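Local atomic coordinates of squalene synthase HpnC (Alicyclobacillus acidocaldarius subsp. acidocaldarius, PDB entry 4HD1), a protein that probably acts as a squalene synthase-type prenyltransferase, joining isoprenoid diphosphates head to head. Residues A[18-29]-A[44-55]. Numbering follows the deposited sequence.
Sequences CRRLTRSHYENF and FYSVYAFCRGVD. With SO4 (sulfate ion), chain B.
Leu21 O accepts two hydrogen bonds, one from His25 N in its own helix and one from Arg52 NH1 across the contact. The Arg52 bond is 3.0 Å from NH1 to Leu21 O and lies in the carbonyl plane, on a lone pair. Arg52 NH1 also makes a weak bond to Ser24 OG, at the guanidinium edge. Leu21 CD2 lies over one guanidinium face. CG of Arg52, anti to its backbone N (chi1 178°), sits over the His25 ring, 3.7 Å from the ring centroid, as a CH-pi contact. At the far edge of that ring, His25 NE2 donates to the anti lone pair of Asp55 OD2, 3.2 Å away.

Between the helices, Ala49 CB packs on Cys18. Tyr45 is a knob among Cys18, Arg19, Thr22 and Phe29. Arg19 CG stands almost centrally over the Tyr45 ring face, and both side chains run the same way to one sulfate, probably from the crystallisation liquor. Arg19 NE donates to sulfate O2 at 2.7 Å, and NH2 to O4; the backbone N of Ala3, a tag residue, is also hydrogen-bonded to this ion.

Two T-shaped pairs extend the packing. Phe29 turns its edge to the Tyr48 face, with CE2 3.5 Å from Tyr48 CD2. Tyr48 in turn points its CD1 edge at the Tyr26 face, with planes at 88°. Thr22 CG2 covers the centre of a Phe29 face.

The segment axes cross at 62°, 8.0 Å apart. Helices 12-25 and 41-56 thus meet directly, while Tyr26, just past the first, and Phe29, starting helix 29-32, add an aromatic cluster with Tyr45 and Tyr48, within the all-helical squalene/phytoene synthase fold.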
ATOM      1  N   CYS A  18     -19.158  -2.113  -1.300  1.00 54.73           N
ATOM      2  CA  CYS A  18     -17.753  -1.725  -1.400  1.00 54.03           C
ATOM      3  C   CYS A  18     -17.497  -0.367  -0.766  1.00 55.29           C
ATOM      4  O   CYS A  18     -16.504  -0.189  -0.062  1.00 55.68           O
ATOM      5  CB  CYS A  18     -17.306  -1.716  -2.849  1.00 55.27           C
ATOM      6  SG  CYS A  18     -17.245  -3.371  -3.556  1.00 59.20           S
ATOM      7  N   ARG A  19     -18.410   0.572  -0.993  1.00 55.46           N
ATOM      8  CA  ARG A  19     -18.310   1.912  -0.421  1.00 57.20           C
ATOM      9  C   ARG A  19     -18.383   1.899   1.106  1.00 59.12           C
ATOM     10  O   ARG A  19     -17.581   2.565   1.772  1.00 60.13           O
ATOM     11  CB  ARG A  19     -19.394   2.818  -0.999  1.00 57.01           C
ATOM     12  CG  ARG A  19     -19.317   4.263  -0.549  1.00 58.15           C
ATOM     13  CD  ARG A  19     -20.546   5.000  -1.032  1.00 61.46           C
ATOM     14  NE  ARG A  19     -20.450   6.437  -0.819  1.00 68.68           N
ATOM     15  CZ  ARG A  19     -20.913   7.077   0.251  1.00 69.07           C
ATOM     16  NH1 ARG A  19     -21.506   6.412   1.232  1.00 71.25           N
ATOM     17  NH2 ARG A  19     -20.777   8.393   0.339  1.00 66.53           N
ATOM     18  N   ARG A  20     -19.343   1.145   1.645  1.00 61.14           N
ATOM     19  CA  ARG A  20     -19.481   0.952   3.096  1.00 63.36           C
ATOM     20  C   ARG A  20     -18.241   0.321   3.717  1.00 62.14           C
ATOM     21  O   ARG A  20     -17.709   0.835   4.703  1.00 64.33           O
ATOM     22  CB  ARG A  20     -20.693   0.078   3.422  1.00 66.36           C
ATOM     23  CG  ARG A  20     -21.917   0.836   3.906  1.00 70.76           C
ATOM     24  CD  ARG A  20     -22.802  -0.037   4.794  1.00 75.07           C
ATOM     25  NE  ARG A  20     -23.245  -1.263   4.125  1.00 71.85           N
ATOM     26  CZ  ARG A  20     -22.729  -2.475   4.331  1.00 72.57           C
ATOM     27  NH1 ARG A  20     -21.743  -2.660   5.201  1.00 78.11           N
ATOM     28  NH2 ARG A  20     -23.206  -3.514   3.662  1.00 71.11           N
ATOM     29  N   LEU A  21     -17.795  -0.799   3.141  1.00 60.62           N
ATOM     30  CA  LEU A  21     -16.630  -1.527   3.642  1.00 62.45           C
ATOM     31  C   LEU A  21     -15.410  -0.619   3.630  1.00 66.47           C
ATOM     32  O   LEU A  21     -14.618  -0.618   4.578  1.00 72.60           O
ATOM     33  CB  LEU A  21     -16.360  -2.798   2.822  1.00 62.55           C
ATOM     34  CG  LEU A  21     -17.458  -3.879   2.725  1.00 65.04           C
ATOM     35  CD1 LEU A  21     -17.051  -4.989   1.754  1.00 62.83           C
ATOM     36  CD2 LEU A  21     -17.878  -4.454   4.081  1.00 60.42           C
ATOM     37  N   THR A  22     -15.278   0.169   2.563  1.00 64.42           N
ATOM     38  CA  THR A  22     -14.157   1.083   2.414  1.00 65.65           C
ATOM     39  C   THR A  22     -14.193   2.211   3.445  1.00 66.43           C
ATOM     40  O   THR A  22     -13.219   2.405   4.182  1.00 68.37           O
ATOM     41  CB  THR A  22     -14.058   1.628   0.973  1.00 63.27           C
ATOM     42  OG1 THR A  22     -13.744   0.545   0.085  1.00 62.51           O
ATOM     43  CG2 THR A  22     -12.985   2.713   0.861  1.00 62.45           C
ATOM     44  N   ARG A  23     -15.311   2.931   3.513  1.00 66.06           N
ATOM     45  CA  ARG A  23     -15.423   4.075   4.424  1.00 73.67           C
ATOM     46  C   ARG A  23     -15.267   3.698   5.899  1.00 75.83           C
ATOM     47  O   ARG A  23     -14.675   4.454   6.665  1.00 81.45           O
ATOM     48  CB  ARG A  23     -16.718   4.859   4.179  1.00 75.05           C
ATOM     49  CG  ARG A  23     -16.710   5.625   2.861  1.00 82.68           C
ATOM     50  CD  ARG A  23     -18.007   6.386   2.615  1.00 98.42           C
ATOM     51  NE  ARG A  23     -18.034   7.690   3.283  1.00103.72           N
ATOM     52  CZ  ARG A  23     -18.863   8.028   4.272  1.00101.40           C
ATOM     53  NH1 ARG A  23     -19.765   7.166   4.734  1.00 89.16           N
ATOM     54  NH2 ARG A  23     -18.795   9.243   4.800  1.00108.68           N
ATOM     55  N   SER A  24     -15.759   2.525   6.287  1.00 74.86           N
ATOM     56  CA  SER A  24     -15.636   2.079   7.674  1.00 78.67           C
ATOM     57  C   SER A  24     -14.222   1.598   8.022  1.00 79.72           C
ATOM     58  O   SER A  24     -13.787   1.742   9.162  1.00 85.73           O
ATOM     59  CB  SER A  24     -16.654   0.986   7.995  1.00 77.79           C
ATOM     60  OG  SER A  24     -16.182  -0.286   7.580  1.00 74.64           O
ATOM     61  N   HIS A  25     -13.517   1.030   7.047  1.00 80.26           N
ATOM     62  CA  HIS A  25     -12.167   0.495   7.275  1.00 84.22           C
ATOM     63  C   HIS A  25     -11.078   1.533   7.179  1.00 86.54           C
ATOM     64  O   HIS A  25     -10.130   1.508   7.962  1.00 91.25           O
ATOM     65  CB  HIS A  25     -11.876  -0.674   6.333  1.00 84.90           C
ATOM     66  CG  HIS A  25     -10.565  -1.379   6.612  1.00 93.41           C
ATOM     67  ND1 HIS A  25     -10.415  -2.256   7.621  1.00 99.99           N
ATOM     68  CD2 HIS A  25      -9.334  -1.317   5.959  1.00 97.78           C
ATOM     69  CE1 HIS A  25      -9.151  -2.725   7.623  1.00 99.96           C
ATOM     70  NE2 HIS A  25      -8.491  -2.151   6.606  1.00 95.20           N
ATOM     71  N   TYR A  26     -11.189   2.448   6.219  1.00 84.32           N
ATOM     72  CA  TYR A  26     -10.162   3.473   6.012  1.00 85.19           C
ATOM     73  C   TYR A  26     -10.640   4.835   6.512  1.00 87.58           C
ATOM     74  O   TYR A  26     -11.439   5.504   5.852  1.00 81.77           O
ATOM     75  CB  TYR A  26      -9.746   3.550   4.532  1.00 82.96           C
ATOM     76  CG  TYR A  26      -9.170   2.263   3.963  1.00 82.30           C
ATOM     77  CD1 TYR A  26      -7.798   2.001   4.021  1.00 84.38           C
ATOM     78  CD2 TYR A  26      -9.997   1.311   3.357  1.00 76.99           C
ATOM     79  CE1 TYR A  26      -7.269   0.826   3.499  1.00 82.94           C
ATOM     80  CE2 TYR A  26      -9.480   0.136   2.832  1.00 76.33           C
ATOM     81  CZ  TYR A  26      -8.118  -0.102   2.908  1.00 82.55           C
ATOM     82  OH  TYR A  26      -7.598  -1.268   2.391  1.00 87.60           O
ATOM     83  N   GLU A  27     -10.140   5.238   7.678  1.00120.51           N
ATOM     84  CA  GLU A  27     -10.575   6.472   8.338  1.00120.29           C
ATOM     85  C   GLU A  27     -10.326   7.729   7.509  1.00109.45           C
ATOM     86  O   GLU A  27     -11.080   8.694   7.600  1.00108.27           O
ATOM     87  CB  GLU A  27      -9.946   6.619   9.734  1.00128.28           C
ATOM     88  CG  GLU A  27      -8.432   6.437   9.806  1.00144.18           C
ATOM     89  CD  GLU A  27      -8.018   5.027  10.205  1.00156.89           C
ATOM     90  OE1 GLU A  27      -8.347   4.066   9.476  1.00152.73           O
ATOM     91  OE2 GLU A  27      -7.346   4.878  11.249  1.00163.63           O
ATOM     92  N   ASN A  28      -9.282   7.707   6.692  1.00107.77           N
ATOM     93  CA  ASN A  28      -8.894   8.885   5.935  1.00111.00           C
ATOM     94  C   ASN A  28      -9.297   8.867   4.467  1.00106.12           C
ATOM     95  O   ASN A  28      -8.721   9.600   3.663  1.00101.32           O
ATOM     96  CB  ASN A  28      -7.388   9.102   6.061  1.00118.33           C
ATOM     97  CG  ASN A  28      -7.004   9.703   7.392  1.00126.17           C
ATOM     98  OD1 ASN A  28      -7.411  10.819   7.717  1.00119.21           O
ATOM     99  ND2 ASN A  28      -6.218   8.969   8.173  1.00132.81           N
ATOM    100  N   PHE A  29     -10.298   8.062   4.119  1.00102.74           N
ATOM    101  CA  PHE A  29     -10.596   7.835   2.709  1.00105.02           C
ATOM    102  C   PHE A  29     -11.038   9.073   1.934  1.00104.44           C
ATOM    103  O   PHE A  29     -10.793   9.167   0.732  1.00108.87           O
ATOM    104  CB  PHE A  29     -11.571   6.682   2.495  1.00106.55           C
ATOM    105  CG  PHE A  29     -11.503   6.110   1.114  1.00112.17           C
ATOM    106  CD1 PHE A  29     -12.470   6.422   0.167  1.00115.63           C
ATOM    107  CD2 PHE A  29     -10.439   5.296   0.743  1.00112.90           C
ATOM    108  CE1 PHE A  29     -12.389   5.910  -1.118  1.00120.96           C
ATOM    109  CE2 PHE A  29     -10.356   4.781  -0.540  1.00123.13           C
ATOM    110  CZ  PHE A  29     -11.333   5.086  -1.472  1.00125.47           C
ATOM    111  N   PHE A  44     -12.441   3.070  -7.062  1.00 49.28           N
ATOM    112  CA  PHE A  44     -11.660   3.194  -5.833  1.00 50.05           C
ATOM    113  C   PHE A  44     -12.292   2.346  -4.714  1.00 52.35           C
ATOM    114  O   PHE A  44     -11.579   1.617  -4.017  1.00 55.94           O
ATOM    115  CB  PHE A  44     -11.455   4.667  -5.437  1.00 48.60           C
ATOM    116  CG  PHE A  44     -10.223   5.287  -6.050  1.00 50.36           C
ATOM    117  CD1 PHE A  44     -10.158   5.550  -7.419  1.00 51.18           C
ATOM    118  CD2 PHE A  44      -9.109   5.584  -5.265  1.00 51.88           C
ATOM    119  CE1 PHE A  44      -9.014   6.105  -7.987  1.00 51.24           C
ATOM    120  CE2 PHE A  44      -7.963   6.140  -5.822  1.00 52.09           C
ATOM    121  CZ  PHE A  44      -7.917   6.399  -7.185  1.00 51.64           C
ATOM    122  N   TYR A  45     -13.622   2.404  -4.585  1.00 51.10           N
ATOM    123  CA  TYR A  45     -14.327   1.656  -3.549  1.00 51.13           C
ATOM    124  C   TYR A  45     -14.162   0.153  -3.713  1.00 52.00           C
ATOM    125  O   TYR A  45     -13.931  -0.548  -2.725  1.00 54.83           O
ATOM    126  CB  TYR A  45     -15.812   2.036  -3.472  1.00 50.91           C
ATOM    127  CG  TYR A  45     -16.063   3.474  -3.074  1.00 53.09           C
ATOM    128  CD1 TYR A  45     -15.450   4.029  -1.947  1.00 55.41           C
ATOM    129  CD2 TYR A  45     -16.927   4.280  -3.813  1.00 53.31           C
ATOM    130  CE1 TYR A  45     -15.681   5.345  -1.578  1.00 58.04           C
ATOM    131  CE2 TYR A  45     -17.167   5.601  -3.451  1.00 55.01           C
ATOM    132  CZ  TYR A  45     -16.538   6.130  -2.334  1.00 58.22           C
ATOM    133  OH  TYR A  45     -16.766   7.440  -1.969  1.00 60.02           O
ATOM    134  N   SER A  46     -14.247  -0.344  -4.946  1.00 51.67           N
ATOM    135  CA  SER A  46     -14.115  -1.790  -5.162  1.00 55.63           C
ATOM    136  C   SER A  46     -12.677  -2.291  -4.971  1.00 55.25           C
ATOM    137  O   SER A  46     -12.463  -3.389  -4.449  1.00 55.92           O
ATOM    138  CB  SER A  46     -14.657  -2.209  -6.529  1.00 56.82           C
ATOM    139  OG  SER A  46     -13.937  -1.585  -7.573  1.00 60.44           O
ATOM    140  N   VAL A  47     -11.696  -1.488  -5.382  1.00 53.22           N
ATOM    141  CA  VAL A  47     -10.294  -1.862  -5.201  1.00 50.39           C
ATOM    142  C   VAL A  47      -9.924  -1.828  -3.722  1.00 50.92           C
ATOM    143  O   VAL A  47      -9.265  -2.744  -3.216  1.00 50.62           O
ATOM    144  CB  VAL A  47      -9.351  -0.981  -6.034  1.00 50.02           C
ATOM    145  CG1 VAL A  47      -7.904  -1.198  -5.621  1.00 50.09           C
ATOM    146  CG2 VAL A  47      -9.536  -1.290  -7.512  1.00 48.69           C
ATOM    147  N   TYR A  48     -10.376  -0.789  -3.026  1.00 52.95           N
ATOM    148  CA  TYR A  48     -10.111  -0.683  -1.598  1.00 54.27           C
ATOM    149  C   TYR A  48     -10.844  -1.726  -0.760  1.00 55.54           C
ATOM    150  O   TYR A  48     -10.260  -2.243   0.201  1.00 56.22           O
ATOM    151  CB  TYR A  48     -10.323   0.744  -1.097  1.00 57.48           C
ATOM    152  CG  TYR A  48      -9.090   1.590  -1.310  1.00 62.90           C
ATOM    153  CD1 TYR A  48      -8.101   1.677  -0.327  1.00 69.00           C
ATOM    154  CD2 TYR A  48      -8.881   2.274  -2.511  1.00 65.07           C
ATOM    155  CE1 TYR A  48      -6.957   2.440  -0.523  1.00 72.19           C
ATOM    156  CE2 TYR A  48      -7.738   3.043  -2.716  1.00 68.79           C
ATOM    157  CZ  TYR A  48      -6.785   3.123  -1.719  1.00 74.22           C
ATOM    158  OH  TYR A  48      -5.651   3.876  -1.910  1.00 84.58           O
ATOM    159  N   ALA A  49     -12.086  -2.061  -1.124  1.00 54.58           N
ATOM    160  CA  ALA A  49     -12.784  -3.173  -0.467  1.00 57.17           C
ATOM    161  C   ALA A  49     -11.989  -4.463  -0.654  1.00 57.54           C
ATOM    162  O   ALA A  49     -11.834  -5.232   0.285  1.00 62.14           O
ATOM    163  CB  ALA A  49     -14.212  -3.338  -0.977  1.00 56.83           C
ATOM    164  N   PHE A  50     -11.450  -4.688  -1.850  1.00 56.72           N
ATOM    165  CA  PHE A  50     -10.572  -5.837  -2.066  1.00 58.41           C
ATOM    166  C   PHE A  50      -9.373  -5.847  -1.099  1.00 59.84           C
ATOM    167  O   PHE A  50      -9.059  -6.886  -0.520  1.00 62.16           O
ATOM    168  CB  PHE A  50     -10.101  -5.923  -3.523  1.00 57.88           C
ATOM    169  CG  PHE A  50      -9.011  -6.942  -3.739  1.00 61.12           C
ATOM    170  CD1 PHE A  50      -9.325  -8.269  -4.041  1.00 60.82           C
ATOM    171  CD2 PHE A  50      -7.671  -6.585  -3.607  1.00 60.77           C
ATOM    172  CE1 PHE A  50      -8.326  -9.210  -4.222  1.00 59.69           C
ATOM    173  CE2 PHE A  50      -6.668  -7.523  -3.780  1.00 61.32           C
ATOM    174  CZ  PHE A  50      -6.996  -8.837  -4.089  1.00 61.22           C
ATOM    175  N   CYS A  51      -8.708  -4.703  -0.932  1.00 59.52           N
ATOM    176  CA  CYS A  51      -7.563  -4.598  -0.014  1.00 62.16           C
ATOM    177  C   CYS A  51      -7.971  -4.814   1.448  1.00 66.57           C
ATOM    178  O   CYS A  51      -7.239  -5.440   2.209  1.00 65.30           O
ATOM    179  CB  CYS A  51      -6.852  -3.251  -0.157  1.00 60.69           C
ATOM    180  SG  CYS A  51      -6.158  -2.941  -1.792  1.00 62.68           S
ATOM    181  N   ARG A  52      -9.137  -4.289   1.829  1.00 68.67           N
ATOM    182  CA  ARG A  52      -9.692  -4.525   3.158  1.00 71.90           C
ATOM    183  C   ARG A  52      -9.830  -6.029   3.414  1.00 71.64           C
ATOM    184  O   ARG A  52      -9.514  -6.511   4.501  1.00 71.99           O
ATOM    185  CB  ARG A  52     -11.049  -3.828   3.323  1.00 78.15           C
ATOM    186  CG  ARG A  52     -11.713  -4.075   4.674  1.00 86.51           C
ATOM    187  CD  ARG A  52     -13.228  -4.163   4.567  1.00 91.73           C
ATOM    188  NE  ARG A  52     -13.818  -4.785   5.753  1.00100.49           N
ATOM    189  CZ  ARG A  52     -14.456  -4.132   6.724  1.00100.42           C
ATOM    190  NH1 ARG A  52     -14.614  -2.813   6.666  1.00 92.61           N
ATOM    191  NH2 ARG A  52     -14.944  -4.805   7.759  1.00 97.23           N
ATOM    192  N   GLY A  53     -10.296  -6.755   2.399  1.00 71.45           N
ATOM    193  CA  GLY A  53     -10.455  -8.206   2.478  1.00 70.93           C
ATOM    194  C   GLY A  53      -9.148  -8.913   2.782  1.00 72.21           C
ATOM    195  O   GLY A  53      -9.122  -9.846   3.575  1.00 77.68           O
ATOM    196  N   VAL A  54      -8.059  -8.462   2.161  1.00 73.25           N
ATOM    197  CA  VAL A  54      -6.733  -9.025   2.444  1.00 71.96           C
ATOM    198  C   VAL A  54      -6.257  -8.645   3.855  1.00 75.84           C
ATOM    199  O   VAL A  54      -5.692  -9.481   4.561  1.00 77.83           O
ATOM    200  CB  VAL A  54      -5.668  -8.634   1.386  1.00 68.23           C
ATOM    201  CG1 VAL A  54      -4.408  -9.481   1.555  1.00 67.23           C
ATOM    202  CG2 VAL A  54      -6.212  -8.793  -0.027  1.00 64.14           C
ATOM    203  N   ASP A  55      -6.495  -7.396   4.261  1.00 76.01           N
ATOM    204  CA  ASP A  55      -6.156  -6.940   5.616  1.00 81.35           C
ATOM    205  C   ASP A  55      -6.814  -7.792   6.700  1.00 85.95           C
ATOM    206  O   ASP A  55      -6.153  -8.209   7.649  1.00 89.83           O
ATOM    207  CB  ASP A  55      -6.536  -5.469   5.818  1.00 85.13           C
ATOM    208  CG  ASP A  55      -5.598  -4.506   5.100  1.00 87.69           C
ATOM    209  OD1 ASP A  55      -4.566  -4.949   4.548  1.00 86.18           O
ATOM    210  OD2 ASP A  55      -5.896  -3.290   5.095  1.00 94.58           O
TER
HETATM  211  S   SO4 B 301     -19.477   9.141  -3.250  1.00 45.10           S
HETATM  212  O1  SO4 B 301     -20.082   9.923  -4.364  1.00 46.30           O
HETATM  213  O2  SO4 B 301     -20.096   7.781  -3.171  1.00 61.31           O
HETATM  214  O3  SO4 B 301     -18.017   8.929  -3.454  1.00 58.05           O
HETATM  215  O4  SO4 B 301     -19.712   9.959  -2.013  1.00 45.26           O